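Local structure of uncharacterized protein (Corynebacterium diphtheriae, 3LMM) at residues Arg237-His248 and Ser317-Asp328. The protein is of unknown function but is probably a transcriptional regulator, with an AlbA-type Schlafen domain, a RecG C-terminal-like region and helix-turn-helix-type domains. Residues are numbered along the deposited sequence; the frame is centred on the assembly and turned at random.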
ATOM      1  N   ARG A 237     -14.120  23.585  10.589  1.00 31.68           N
ATOM      2  CA  ARG A 237     -14.818  22.517  11.294  1.00 25.20           C
ATOM      3  C   ARG A 237     -13.839  21.477  11.797  1.00 24.40           C
ATOM      4  O   ARG A 237     -12.727  21.362  11.298  1.00 29.01           O
ATOM      5  CB  ARG A 237     -15.879  21.859  10.406  1.00 16.19           C
ATOM      6  CG  ARG A 237     -15.495  20.588   9.672  1.00  9.95           C
ATOM      7  CD  ARG A 237     -16.766  19.784   9.483  1.00 20.08           C
ATOM      8  NE  ARG A 237     -16.695  18.650   8.564  1.00 22.49           N
ATOM      9  CZ  ARG A 237     -16.361  18.737   7.279  1.00 32.13           C
ATOM     10  NH1 ARG A 237     -16.343  17.641   6.523  1.00 16.87           N
ATOM     11  NH2 ARG A 237     -16.018  19.913   6.753  1.00 35.54           N
ATOM     12  N   THR A 238     -14.254  20.731  12.805  1.00 21.06           N
ATOM     13  CA  THR A 238     -13.395  19.724  13.369  1.00 17.49           C
ATOM     14  C   THR A 238     -13.334  18.518  12.467  1.00 19.24           C
ATOM     15  O   THR A 238     -14.362  17.973  12.061  1.00 21.31           O
ATOM     16  CB  THR A 238     -13.887  19.336  14.744  1.00 26.95           C
ATOM     17  OG1 THR A 238     -13.750  20.469  15.606  1.00 43.75           O
ATOM     18  CG2 THR A 238     -13.088  18.174  15.298  1.00 40.37           C
ATOM     19  N   ALA A 239     -12.119  18.104  12.134  1.00 16.96           N
ATOM     20  CA  ALA A 239     -11.944  16.953  11.261  1.00 19.91           C
ATOM     21  C   ALA A 239     -11.782  15.694  12.082  1.00 18.94           C
ATOM     22  O   ALA A 239     -12.295  14.635  11.725  1.00 15.42           O
ATOM     23  CB  ALA A 239     -10.730  17.159  10.369  1.00  5.01           C
ATOM     24  N   ILE A 240     -11.082  15.831  13.201  1.00 15.89           N
ATOM     25  CA  ILE A 240     -10.821  14.699  14.075  1.00 14.20           C
ATOM     26  C   ILE A 240     -10.643  15.213  15.497  1.00 19.98           C
ATOM     27  O   ILE A 240     -10.143  16.317  15.705  1.00 18.96           O
ATOM     28  CB  ILE A 240      -9.529  13.979  13.609  1.00 14.11           C
ATOM     29  CG1 ILE A 240      -9.316  12.698  14.377  1.00 12.75           C
ATOM     30  CG2 ILE A 240      -8.323  14.891  13.780  1.00  1.00           C
ATOM     31  CD1 ILE A 240      -8.382  11.773  13.683  1.00  4.42           C
ATOM     32  N   GLU A 241     -11.073  14.435  16.481  1.00 18.68           N
ATOM     33  CA  GLU A 241     -10.924  14.867  17.869  1.00 23.41           C
ATOM     34  C   GLU A 241     -10.720  13.678  18.798  1.00 19.97           C
ATOM     35  O   GLU A 241     -11.089  12.558  18.466  1.00 22.30           O
ATOM     36  CB  GLU A 241     -12.149  15.674  18.297  1.00 23.00           C
ATOM     37  CG  GLU A 241     -13.466  14.965  18.045  1.00 36.07           C
ATOM     38  CD  GLU A 241     -14.666  15.768  18.508  1.00 44.07           C
ATOM     39  OE1 GLU A 241     -14.845  16.919  18.041  1.00 52.20           O
ATOM     40  OE2 GLU A 241     -15.444  15.241  19.335  1.00 54.97           O
ATOM     41  N   LEU A 242     -10.138  13.932  19.963  1.00 14.69           N
ATOM     42  CA  LEU A 242      -9.861  12.872  20.920  1.00 18.29           C
ATOM     43  C   LEU A 242     -10.648  12.972  22.222  1.00 18.88           C
ATOM     44  O   LEU A 242     -10.888  14.067  22.736  1.00 14.05           O
ATOM     45  CB  LEU A 242      -8.364  12.850  21.240  1.00 26.65           C
ATOM     46  CG  LEU A 242      -7.840  11.882  22.311  1.00 25.49           C
ATOM     47  CD1 LEU A 242      -7.914  10.434  21.804  1.00 22.40           C
ATOM     48  CD2 LEU A 242      -6.410  12.252  22.653  1.00  7.22           C
ATOM     49  N   SER A 243     -11.038  11.810  22.745  1.00 18.85           N
ATOM     50  CA  SER A 243     -11.781  11.702  23.999  1.00 25.17           C
ATOM     51  C   SER A 243     -11.174  10.595  24.852  1.00 26.59           C
ATOM     52  O   SER A 243     -11.362   9.414  24.576  1.00 32.99           O
ATOM     53  CB  SER A 243     -13.248  11.362  23.743  1.00 19.70           C
ATOM     54  OG  SER A 243     -13.907  12.398  23.042  1.00 30.59           O
ATOM     55  N   ILE A 244     -10.456  10.990  25.897  1.00 28.64           N
ATOM     56  CA  ILE A 244      -9.795  10.067  26.818  1.00 16.98           C
ATOM     57  C   ILE A 244     -10.746   9.495  27.857  1.00 16.95           C
ATOM     58  O   ILE A 244     -11.317  10.231  28.652  1.00 17.56           O
ATOM     59  CB  ILE A 244      -8.703  10.789  27.575  1.00 21.88           C
ATOM     60  CG1 ILE A 244      -7.665  11.318  26.584  1.00 14.44           C
ATOM     61  CG2 ILE A 244      -8.119   9.872  28.642  1.00 21.33           C
ATOM     62  CD1 ILE A 244      -6.791  12.394  27.171  1.00 28.01           C
ATOM     63  N   PHE A 245     -10.879   8.179  27.874  1.00 17.64           N
ATOM     64  CA  PHE A 245     -11.756   7.527  28.829  1.00 22.27           C
ATOM     65  C   PHE A 245     -10.968   6.837  29.922  1.00 34.59           C
ATOM     66  O   PHE A 245      -9.754   6.673  29.829  1.00 33.41           O
ATOM     67  CB  PHE A 245     -12.617   6.495  28.129  1.00 21.31           C
ATOM     68  CG  PHE A 245     -13.731   7.083  27.334  1.00 28.59           C
ATOM     69  CD1 PHE A 245     -14.905   7.479  27.962  1.00 27.15           C
ATOM     70  CD2 PHE A 245     -13.618   7.221  25.952  1.00 23.10           C
ATOM     71  CE1 PHE A 245     -15.954   7.995  27.229  1.00 31.61           C
ATOM     72  CE2 PHE A 245     -14.660   7.739  25.203  1.00 26.07           C
ATOM     73  CZ  PHE A 245     -15.832   8.126  25.839  1.00 35.51           C
ATOM     74  N   ASP A 246     -11.669   6.411  30.962  1.00 44.04           N
ATOM     75  CA  ASP A 246     -11.002   5.733  32.053  1.00 49.92           C
ATOM     76  C   ASP A 246     -11.070   4.233  31.793  1.00 41.87           C
ATOM     77  O   ASP A 246     -10.127   3.495  32.073  1.00 40.67           O
ATOM     78  CB  ASP A 246     -11.670   6.118  33.374  1.00 66.31           C
ATOM     79  CG  ASP A 246     -10.835   5.746  34.587  1.00 87.39           C
ATOM     80  OD1 ASP A 246      -9.576   5.781  34.493  1.00 97.14           O
ATOM     81  OD2 ASP A 246     -11.446   5.453  35.644  1.00 90.13           O
ATOM     82  N   VAL A 247     -12.190   3.791  31.239  1.00 39.00           N
ATOM     83  CA  VAL A 247     -12.371   2.384  30.914  1.00 42.50           C
ATOM     84  C   VAL A 247     -13.538   2.215  29.929  1.00 46.71           C
ATOM     85  O   VAL A 247     -14.532   2.936  29.999  1.00 41.27           O
ATOM     86  CB  VAL A 247     -12.582   1.533  32.209  1.00 29.87           C
ATOM     87  CG1 VAL A 247     -13.799   2.008  32.967  1.00 20.87           C
ATOM     88  CG2 VAL A 247     -12.691   0.054  31.853  1.00 29.21           C
ATOM     89  N   HIS A 248     -13.390   1.284  28.987  1.00 59.84           N
ATOM     90  CA  HIS A 248     -14.416   1.035  27.978  1.00 66.47           C
ATOM     91  C   HIS A 248     -15.754   0.900  28.666  1.00 61.30           C
ATOM     92  O   HIS A 248     -16.097  -0.177  29.153  1.00 60.80           O
ATOM     93  CB  HIS A 248     -14.101  -0.245  27.188  1.00 80.77           C
ATOM     94  CG  HIS A 248     -15.072  -0.525  26.076  1.00101.41           C
ATOM     95  ND1 HIS A 248     -15.391   0.404  25.106  1.00111.32           N
ATOM     96  CD2 HIS A 248     -15.796  -1.632  25.781  1.00106.28           C
ATOM     97  CE1 HIS A 248     -16.269  -0.116  24.265  1.00110.52           C
ATOM     98  NE2 HIS A 248     -16.531  -1.352  24.652  1.00111.09           N
ATOM     99  N   SER A 317     -20.318  15.356   8.092  1.00 25.30           N
ATOM    100  CA  SER A 317     -19.996  16.396   9.060  1.00 21.79           C
ATOM    101  C   SER A 317     -19.190  15.862  10.221  1.00 26.19           C
ATOM    102  O   SER A 317     -18.044  16.262  10.445  1.00 24.45           O
ATOM    103  CB  SER A 317     -21.282  17.025   9.586  1.00 24.98           C
ATOM    104  OG  SER A 317     -22.028  17.614   8.531  1.00 30.42           O
ATOM    105  N   GLU A 318     -19.811  14.945  10.953  1.00 30.64           N
ATOM    106  CA  GLU A 318     -19.205  14.329  12.121  1.00 32.77           C
ATOM    107  C   GLU A 318     -17.702  14.033  11.960  1.00 31.61           C
ATOM    108  O   GLU A 318     -17.268  13.454  10.969  1.00 36.51           O
ATOM    109  CB  GLU A 318     -20.011  13.069  12.515  1.00 34.41           C
ATOM    110  CG  GLU A 318     -20.410  12.077  11.387  1.00 46.84           C
ATOM    111  CD  GLU A 318     -21.730  12.396  10.664  1.00 44.83           C
ATOM    112  OE1 GLU A 318     -21.711  13.181   9.687  1.00 40.64           O
ATOM    113  OE2 GLU A 318     -22.781  11.851  11.078  1.00 39.50           O
ATOM    114  N   PRO A 319     -16.888  14.453  12.941  1.00 30.59           N
ATOM    115  CA  PRO A 319     -15.438  14.248  12.914  1.00 29.24           C
ATOM    116  C   PRO A 319     -15.028  12.815  13.185  1.00 25.77           C
ATOM    117  O   PRO A 319     -15.815  12.010  13.679  1.00 30.46           O
ATOM    118  CB  PRO A 319     -14.929  15.174  14.017  1.00 24.29           C
ATOM    119  CG  PRO A 319     -16.062  16.147  14.232  1.00 37.04           C
ATOM    120  CD  PRO A 319     -17.266  15.273  14.098  1.00 22.66           C
ATOM    121  N   ILE A 320     -13.786  12.502  12.845  1.00 26.59           N
ATOM    122  CA  ILE A 320     -13.251  11.184  13.106  1.00 15.65           C
ATOM    123  C   ILE A 320     -13.259  11.161  14.625  1.00 23.69           C
ATOM    124  O   ILE A 320     -12.666  12.036  15.268  1.00 23.62           O
ATOM    125  CB  ILE A 320     -11.792  11.055  12.610  1.00 15.33           C
ATOM    126  CG1 ILE A 320     -11.734  11.248  11.089  1.00 17.64           C
ATOM    127  CG2 ILE A 320     -11.224   9.708  13.010  1.00  6.96           C
ATOM    128  CD1 ILE A 320     -10.321  11.356  10.516  1.00  1.78           C
ATOM    129  N   ASP A 321     -13.953  10.185  15.193  1.00 23.90           N
ATOM    130  CA  ASP A 321     -14.040  10.048  16.639  1.00 23.36           C
ATOM    131  C   ASP A 321     -12.948   9.096  17.077  1.00 24.15           C
ATOM    132  O   ASP A 321     -12.992   7.910  16.746  1.00 24.55           O
ATOM    133  CB  ASP A 321     -15.413   9.473  17.030  1.00 36.49           C
ATOM    134  CG  ASP A 321     -15.575   9.283  18.531  1.00 40.92           C
ATOM    135  OD1 ASP A 321     -16.619   8.732  18.965  1.00 47.94           O
ATOM    136  OD2 ASP A 321     -14.661   9.690  19.281  1.00 53.52           O
ATOM    137  N   VAL A 322     -11.951   9.617  17.784  1.00 16.83           N
ATOM    138  CA  VAL A 322     -10.881   8.769  18.295  1.00 20.36           C
ATOM    139  C   VAL A 322     -10.912   8.844  19.808  1.00 18.91           C
ATOM    140  O   VAL A 322     -10.853   9.931  20.377  1.00 20.10           O
ATOM    141  CB  VAL A 322      -9.446   9.170  17.752  1.00 19.89           C
ATOM    142  CG1 VAL A 322      -9.265  10.665  17.745  1.00 12.77           C
ATOM    143  CG2 VAL A 322      -8.364   8.515  18.608  1.00  1.16           C
ATOM    144  N   ARG A 323     -11.063   7.689  20.450  1.00 21.87           N
ATOM    145  CA  ARG A 323     -11.079   7.641  21.902  1.00 25.34           C
ATOM    146  C   ARG A 323      -9.976   6.722  22.391  1.00 22.83           C
ATOM    147  O   ARG A 323      -9.593   5.774  21.708  1.00 26.13           O
ATOM    148  CB  ARG A 323     -12.442   7.188  22.460  1.00 25.12           C
ATOM    149  CG  ARG A 323     -13.056   5.957  21.835  1.00 35.59           C
ATOM    150  CD  ARG A 323     -13.878   6.319  20.609  1.00 51.93           C
ATOM    151  NE  ARG A 323     -15.091   7.087  20.913  1.00 54.47           N
ATOM    152  CZ  ARG A 323     -16.144   6.608  21.568  1.00 55.81           C
ATOM    153  NH1 ARG A 323     -16.145   5.350  22.006  1.00 53.14           N
ATOM    154  NH2 ARG A 323     -17.201   7.385  21.766  1.00 43.71           N
ATOM    155  N   TRP A 324      -9.460   7.037  23.572  1.00 20.22           N
ATOM    156  CA  TRP A 324      -8.383   6.290  24.193  1.00 22.29           C
ATOM    157  C   TRP A 324      -8.828   5.770  25.553  1.00 22.68           C
ATOM    158  O   TRP A 324      -9.282   6.543  26.388  1.00 30.82           O
ATOM    159  CB  TRP A 324      -7.179   7.206  24.372  1.00 25.29           C
ATOM    160  CG  TRP A 324      -6.078   6.598  25.147  1.00 29.22           C
ATOM    161  CD1 TRP A 324      -5.978   6.507  26.509  1.00 36.26           C
ATOM    162  CD2 TRP A 324      -4.918   5.973  24.619  1.00 31.78           C
ATOM    163  NE1 TRP A 324      -4.819   5.860  26.860  1.00 33.85           N
ATOM    164  CE2 TRP A 324      -4.146   5.521  25.716  1.00 36.83           C
ATOM    165  CE3 TRP A 324      -4.450   5.744  23.322  1.00 33.85           C
ATOM    166  CZ2 TRP A 324      -2.926   4.860  25.551  1.00 39.41           C
ATOM    167  CZ3 TRP A 324      -3.242   5.084  23.158  1.00 38.18           C
ATOM    168  CH2 TRP A 324      -2.492   4.650  24.266  1.00 38.51           C
ATOM    169  N   ILE A 325      -8.684   4.470  25.779  1.00 24.04           N
ATOM    170  CA  ILE A 325      -9.072   3.867  27.053  1.00 22.11           C
ATOM    171  C   ILE A 325      -7.863   3.661  27.952  1.00 30.99           C
ATOM    172  O   ILE A 325      -7.012   2.823  27.668  1.00 31.79           O
ATOM    173  CB  ILE A 325      -9.714   2.513  26.834  1.00 14.98           C
ATOM    174  CG1 ILE A 325     -10.715   2.622  25.699  1.00  8.55           C
ATOM    175  CG2 ILE A 325     -10.408   2.059  28.087  1.00 21.38           C
ATOM    176  CD1 ILE A 325     -11.628   3.768  25.857  1.00  8.36           C
ATOM    177  N   GLU A 326      -7.811   4.400  29.052  1.00 37.31           N
ATOM    178  CA  GLU A 326      -6.690   4.326  29.989  1.00 41.64           C
ATOM    179  C   GLU A 326      -6.304   2.951  30.523  1.00 38.93           C
ATOM    180  O   GLU A 326      -5.222   2.447  30.234  1.00 33.80           O
ATOM    181  CB  GLU A 326      -6.962   5.237  31.184  1.00 53.34           C
ATOM    182  CG  GLU A 326      -6.919   6.720  30.878  1.00 67.37           C
ATOM    183  CD  GLU A 326      -5.507   7.254  30.770  1.00 73.51           C
ATOM    184  OE1 GLU A 326      -4.756   7.128  31.762  1.00 76.00           O
ATOM    185  OE2 GLU A 326      -5.148   7.798  29.701  1.00 78.51           O
ATOM    186  N   LEU A 327      -7.194   2.369  31.321  1.00 35.77           N
ATOM    187  CA  LEU A 327      -6.943   1.085  31.954  1.00 43.44           C
ATOM    188  C   LEU A 327      -6.773  -0.116  31.024  1.00 40.98           C
ATOM    189  O   LEU A 327      -6.222  -1.141  31.424  1.00 43.44           O
ATOM    190  CB  LEU A 327      -8.042   0.807  32.988  1.00 47.45           C
ATOM    191  CG  LEU A 327      -8.082   1.818  34.143  1.00 53.71           C
ATOM    192  CD1 LEU A 327      -9.236   1.512  35.090  1.00 55.75           C
ATOM    193  CD2 LEU A 327      -6.755   1.775  34.893  1.00 52.31           C
ATOM    194  N   ASP A 328      -7.226   0.009  29.785  1.00 36.50           N
ATOM    195  CA  ASP A 328      -7.109  -1.090  28.838  1.00 33.12           C
ATOM    196  C   ASP A 328      -6.033  -0.827  27.806  1.00 32.20           C
ATOM    197  O   ASP A 328      -5.712  -1.688  26.987  1.00 28.88           O
ATOM    198  CB  ASP A 328      -8.452  -1.327  28.149  1.00 37.72           C
ATOM    199  CG  ASP A 328      -9.470  -1.949  29.078  1.00 54.37           C
ATOM    200  OD1 ASP A 328      -9.139  -3.012  29.657  1.00 56.17           O
ATOM    201  OD2 ASP A 328     -10.587  -1.391  29.236  1.00 55.23           O
TER
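F245 lies beside R323 and I325 where strands 240-245 and 320-325 pair in parallel. They are neighbouring strands of a six-stranded mixed sheet, and residues 317-328 overlap the RecG C-terminal-like region. The link between them holds strand 252-256, the other neighbour of 240-245, and helix 264-278, which packs on one face.

The ladder alternates in the parallel manner. I320 N donates to A239 O, and E241 N to I320 O at 3.1 Å. S243 N donates to V322 O, and W324 N to S243 O. F245 N closes on W324 O at 2.7 Å, nearly straight (167°). Further along, L327 N donates to D246 O.

F245 can be followed outward. Its CB touches I325 CD1 at 3.7 Å. CG is anti to the carbonyl carbon (chi1 -75°), which sends the ring back toward R323. CD2 touches both R323 CB and I325 CD1. R323 CB lies at the edge of the F245 ring, in the ring plane, 3.6 Å from CE2. CE2 also sits over one face of the R323 guanidinium, whose plane is turned 58° from the ring. R323 bends at chi2 and chi3 and forms a salt bridge with D321 of its own strand.

I240, L242, V322 and W324 point to the other sheet face, where helix 264-278 packs on L242 and W324. There L242 CD1 meets V322 CG2 at 3.8 Å. At the N-terminal end, R237 NH1 is hydrogen-bonded to R316 O. R237 NE makes a weak bond to S317 O, which lies in the guanidinium plane at 3.3 Å.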